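Local coordinates for thiol-disulfide oxidoreductase (Bacteroides thetaiotaomicron, PDB 3FW2), which probably belongs to the TlpA-like thiol-disulfide oxidoreductases, though its thioredoxin-like domain lacks the usual redox-active dithiol pair, so its activity is uncertain, at residues L16-A19 against K23-R26; L73-D78 against S106-Q111. All coordinates share one frame; numbering follows the deposited sequence.

Contact 1. Residues L16-A19 against K23-R26; sequences LPNA and KITR
The pyrrolidine ring of P17 has the aliphatic chain of K23 over one of its faces, and the amide of N18 is met over its face, at the nitrogen end, by I24. Both contacts belong to a small beta hairpin of strands 16-17 and 23-24 in this C-terminal, thioredoxin-like domain of a longer protein, lying beside strand 96-98 of the central sheet. Of the K23 side chain, CD makes the touch, 3.8 Å from P17 N, and the two side chains run alongside each other. The K23 chain turns back at its second torsion (chi2 -64°), which brings CD over the ring while the charged end stays at the exposed surface. Proline suits this place: it stands opposite K23 in a non-hydrogen-bonded pair, where no N-H is asked for across the hairpin.

N18 and I24 cross at about a right angle, I24 CD1 lying 4.0 Å from N18 ND2. With CG between the backbone N and the carbonyl carbon (chi1 70°), the buried amide can reach its polar partners: ND2 is gripped by the carboxylates of E22 and E96, and OD1 takes a weak bond from K20 N. An asparagine thus ties the turn to the neighbouring strand.

L16 and I24 face each other as a hydrogen-bonded pair and send their apolar side chains onto V98, which suits leucine and isoleucine to this buried side. L16 N gives a 3.1 Å bond to I24 O, and I24 N returns one of 2.8 Å to L16 O. That carbonyl also receives a longer CA-H...O contact, 3.6 Å from K23 CA.

Contact 2. Residues L73-D78 against S106-Q111; sequences LGISLD and SEVAKQ
I75 and V108 cross obliquely, methyl against methyl, where helix 107-111 of the thioredoxin fold lies over one face of the central sheet on strand 70-76. I75 CG2 meets V108 CG1 at 3.9 Å, and I75 CD1 comes to 4.2 Å from V108 CG2, so both branches of the valine are used. In I75 a chi1 of -61° sets CG1 beside the backbone N and CG2 anti to it, so CG2 and the CD1 tip each meet one valine methyl. Beta-branched residues suit this place, being broad close to the backbone.

L77, just past the strand, leaves its backbone in another direction. Its CG lies anti to the carbonyl carbon (chi1 -54°) and CD1 continues the chain, while the second branch, CD2, turns to the helix. There CD2 touches A109 CB at 3.9 Å and, a little farther off, S106 CB. The small alanine lets leucine come close, while S106 precedes the helix without capping it, its hydroxyl bonding D100 OD1.

S76 starts away from the helix, its side chain touching W41 and W84, and forms an ST turn as the strand ends. Its OG accepts from D78 N at 2.9 Å and donates to D78 OD2 at 2.7 Å, approaching from above the carboxylate plane.

Contacts 1 and 2 adjoin, their centres about 11 Å apart, and L16 joins them. Its CD1 lies 3.8 Å from I75 CD1 and 3.9 Å from V108 CG1, so L16 carries the apolar layer on from strand and helix into the hairpin. V98 of strand 96-98 is shared, touching N18 as well as I75. D100, the partner of S106, also packs on L16 and P17. At the far end of contact 2, D78 bonds S43 and L77 O accepts from W44, in the loop after strand 35-41, where thioredoxins usually carry their redox-active Cys-X-X-Cys pair. That pair is missing here, so this chain has no conventional dithiol site.

Contact 1. Residues L16-A19 against K23-R26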
loop_
_atom_site.group_PDB
_atom_site.type_symbol
_atom_site.label_atom_id
_atom_site.label_comp_id
_atom_site.label_asym_id
_atom_site.label_seq_id
_atom_site.Cartn_x
_atom_site.Cartn_y
_atom_site.Cartn_z
ATOM N N LEU A 16 2.526 -17.699 7.141
ATOM C CA LEU A 16 1.305 -16.992 6.832
ATOM C C LEU A 16 0.181 -17.939 6.483
ATOM O O LEU A 16 0.412 -18.922 5.742
ATOM C CB LEU A 16 1.591 -16.048 5.634
ATOM C CG LEU A 16 2.560 -14.900 5.914
ATOM C CD1 LEU A 16 3.069 -14.208 4.623
ATOM C CD2 LEU A 16 1.981 -13.874 6.886
ATOM N N PRO A 17 -1.041 -17.642 6.940
ATOM C CA PRO A 17 -2.154 -18.586 6.719
ATOM C C PRO A 17 -2.801 -18.505 5.339
ATOM O O PRO A 17 -2.996 -17.390 4.824
ATOM C CB PRO A 17 -3.164 -18.172 7.791
ATOM C CG PRO A 17 -2.923 -16.711 8.006
ATOM C CD PRO A 17 -1.452 -16.516 7.807
ATOM N N ASN A 18 -3.070 -19.653 4.747
ATOM C CA ASN A 18 -3.826 -19.774 3.513
ATOM C C ASN A 18 -5.334 -19.659 3.768
ATOM O O ASN A 18 -5.733 -19.328 4.897
ATOM C CB ASN A 18 -3.420 -21.011 2.728
ATOM C CG ASN A 18 -3.848 -22.308 3.386
ATOM O OD1 ASN A 18 -4.636 -22.304 4.332
ATOM N ND2 ASN A 18 -3.355 -23.430 2.834
ATOM N N ALA A 19 -6.169 -19.896 2.764
ATOM C CA ALA A 19 -7.587 -19.646 2.943
ATOM C C ALA A 19 -8.209 -20.589 3.967
ATOM O O ALA A 19 -9.157 -20.228 4.646
ATOM C CB ALA A 19 -8.342 -19.714 1.582
ATOM N N LYS A 23 -0.773 -22.582 8.113
ATOM C CA LYS A 23 0.411 -21.720 7.971
ATOM C C LYS A 23 1.354 -22.234 6.892
ATOM O O LYS A 23 1.755 -23.387 6.896
ATOM C CB LYS A 23 1.182 -21.550 9.300
ATOM C CG LYS A 23 0.349 -20.926 10.408
ATOM C CD LYS A 23 -0.096 -19.517 10.121
ATOM C CE LYS A 23 -0.805 -18.901 11.329
ATOM N NZ LYS A 23 0.145 -18.166 12.244
ATOM N N ILE A 24 1.740 -21.353 5.975
ATOM C CA ILE A 24 2.580 -21.709 4.868
ATOM C C ILE A 24 3.891 -20.950 5.015
ATOM O O ILE A 24 3.879 -19.737 5.317
ATOM C CB ILE A 24 1.942 -21.253 3.520
ATOM C CG1 ILE A 24 0.579 -21.889 3.318
ATOM C CG2 ILE A 24 2.860 -21.489 2.328
ATOM C CD1 ILE A 24 0.610 -23.457 3.306
ATOM N N THR A 25 4.992 -21.628 4.731
ATOM C CA THR A 25 6.330 -21.058 4.753
ATOM C C THR A 25 6.991 -21.458 3.415
ATOM O O THR A 25 6.451 -22.264 2.667
ATOM C CB THR A 25 7.244 -21.583 5.894
ATOM O OG1 THR A 25 7.649 -22.918 5.593
ATOM C CG2 THR A 25 6.541 -21.536 7.297
ATOM N N ARG A 26 8.167 -20.915 3.146
ATOM C CA ARG A 26 8.899 -21.277 1.910
ATOM C C ARG A 26 9.307 -22.768 1.899
ATOM O O ARG A 26 9.639 -23.315 0.849
ATOM C CB ARG A 26 10.115 -20.379 1.673
ATOM C CG ARG A 26 11.257 -20.579 2.614
ATOM C CD ARG A 26 12.503 -19.861 2.083
ATOM N NE ARG A 26 13.637 -20.364 2.795
ATOM C CZ ARG A 26 14.346 -21.448 2.482
ATOM N NH1 ARG A 26 14.142 -22.150 1.383
ATOM N NH2 ARG A 26 15.329 -21.795 3.279
#

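Contact 2. Residues L73-D78 against S106-Q111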
loop_
_atom_site.group_PDB
_atom_site.type_symbol
_atom_site.label_atom_id
_atom_site.label_comp_id
_atom_site.label_asym_id
_atom_site.label_seq_id
_atom_site.Cartn_x
_atom_site.Cartn_y
_atom_site.Cartn_z
ATOM N N LEU A 73 3.752 -18.355 -4.846
ATOM C CA LEU A 73 2.987 -18.024 -3.654
ATOM C C LEU A 73 2.528 -16.561 -3.779
ATOM O O LEU A 73 3.357 -15.692 -3.941
ATOM C CB LEU A 73 3.853 -18.096 -2.383
ATOM C CG LEU A 73 3.176 -17.747 -1.062
ATOM C CD1 LEU A 73 1.969 -18.650 -0.790
ATOM C CD2 LEU A 73 4.226 -17.804 0.080
ATOM N N GLY A 74 1.242 -16.317 -3.567
ATOM C CA GLY A 74 0.707 -14.965 -3.516
ATOM C C GLY A 74 0.519 -14.583 -2.062
ATOM O O GLY A 74 -0.109 -15.314 -1.284
ATOM N N ILE A 75 1.041 -13.419 -1.718
ATOM C CA ILE A 75 0.887 -12.821 -0.404
ATOM C C ILE A 75 0.077 -11.547 -0.522
ATOM O O ILE A 75 0.488 -10.590 -1.199
ATOM C CB ILE A 75 2.227 -12.516 0.229
ATOM C CG1 ILE A 75 3.037 -13.818 0.416
ATOM C CG2 ILE A 75 2.013 -11.794 1.548
ATOM C CD1 ILE A 75 4.369 -13.687 1.095
ATOM N N SER A 76 -1.094 -11.532 0.088
ATOM C CA SER A 76 -1.936 -10.352 0.056
ATOM C C SER A 76 -1.749 -9.450 1.251
ATOM O O SER A 76 -1.565 -9.929 2.384
ATOM C CB SER A 76 -3.400 -10.725 -0.010
ATOM O OG SER A 76 -4.234 -9.552 0.016
ATOM N N LEU A 77 -1.866 -8.154 0.993
ATOM C CA LEU A 77 -1.903 -7.130 2.025
ATOM C C LEU A 77 -3.329 -6.642 2.294
ATOM O O LEU A 77 -3.549 -5.537 2.825
ATOM C CB LEU A 77 -0.933 -5.988 1.685
ATOM C CG LEU A 77 0.488 -6.460 1.429
ATOM C CD1 LEU A 77 1.330 -5.231 1.073
ATOM C CD2 LEU A 77 1.109 -7.239 2.616
ATOM N N ASP A 78 -4.313 -7.461 1.964
ATOM C CA ASP A 78 -5.692 -7.199 2.360
ATOM C C ASP A 78 -5.868 -7.196 3.895
ATOM O O ASP A 78 -5.130 -7.882 4.647
ATOM C CB ASP A 78 -6.635 -8.251 1.795
ATOM C CG ASP A 78 -7.052 -7.964 0.386
ATOM O OD1 ASP A 78 -7.740 -6.951 0.200
ATOM O OD2 ASP A 78 -6.717 -8.731 -0.522
ATOM N N SER A 106 1.135 -5.667 8.173
ATOM C CA SER A 106 1.530 -7.094 8.122
ATOM C C SER A 106 3.057 -7.193 8.266
ATOM O O SER A 106 3.819 -6.505 7.546
ATOM C CB SER A 106 1.091 -7.763 6.789
ATOM O OG SER A 106 1.114 -9.213 6.799
ATOM N N GLU A 107 3.543 -8.038 9.194
ATOM C CA GLU A 107 4.996 -8.103 9.412
ATOM C C GLU A 107 5.750 -8.402 8.112
ATOM O O GLU A 107 6.827 -7.878 7.875
ATOM C CB GLU A 107 5.347 -9.204 10.444
ATOM C CG GLU A 107 4.961 -8.871 11.864
ATOM C CD GLU A 107 5.705 -7.688 12.429
ATOM O OE1 GLU A 107 6.952 -7.698 12.504
ATOM O OE2 GLU A 107 5.024 -6.755 12.875
ATOM N N VAL A 108 5.207 -9.258 7.286
ATOM C CA VAL A 108 5.879 -9.670 6.054
ATOM C C VAL A 108 6.153 -8.472 5.133
ATOM O O VAL A 108 7.211 -8.406 4.460
ATOM C CB VAL A 108 5.135 -10.828 5.309
ATOM C CG1 VAL A 108 3.746 -10.366 4.781
ATOM C CG2 VAL A 108 6.028 -11.458 4.238
ATOM N N ALA A 109 5.247 -7.504 5.160
ATOM C CA ALA A 109 5.414 -6.297 4.339
ATOM C C ALA A 109 6.591 -5.465 4.772
ATOM O O ALA A 109 7.288 -4.894 3.952
ATOM C CB ALA A 109 4.114 -5.432 4.343
ATOM N N LYS A 110 6.791 -5.377 6.076
ATOM C CA LYS A 110 7.933 -4.699 6.618
ATOM C C LYS A 110 9.175 -5.517 6.371
ATOM O O LYS A 110 10.228 -4.964 5.984
ATOM C CB LYS A 110 7.714 -4.469 8.109
ATOM C CG LYS A 110 6.410 -3.730 8.404
ATOM C CD LYS A 110 6.245 -3.372 9.894
ATOM C CE LYS A 110 5.416 -4.393 10.623
ATOM N NZ LYS A 110 5.352 -4.151 12.109
ATOM N N GLN A 111 9.106 -6.806 6.623
ATOM C CA GLN A 111 10.326 -7.657 6.465
ATOM C C GLN A 111 10.862 -7.662 5.030
ATOM O O GLN A 111 12.091 -7.705 4.811
ATOM C CB GLN A 111 10.061 -9.092 6.921
ATOM C CG GLN A 111 9.731 -9.287 8.404
ATOM C CD GLN A 111 10.877 -8.854 9.294
ATOM O OE1 GLN A 111 11.721 -9.652 9.606
ATOM N NE2 GLN A 111 10.926 -7.574 9.668
#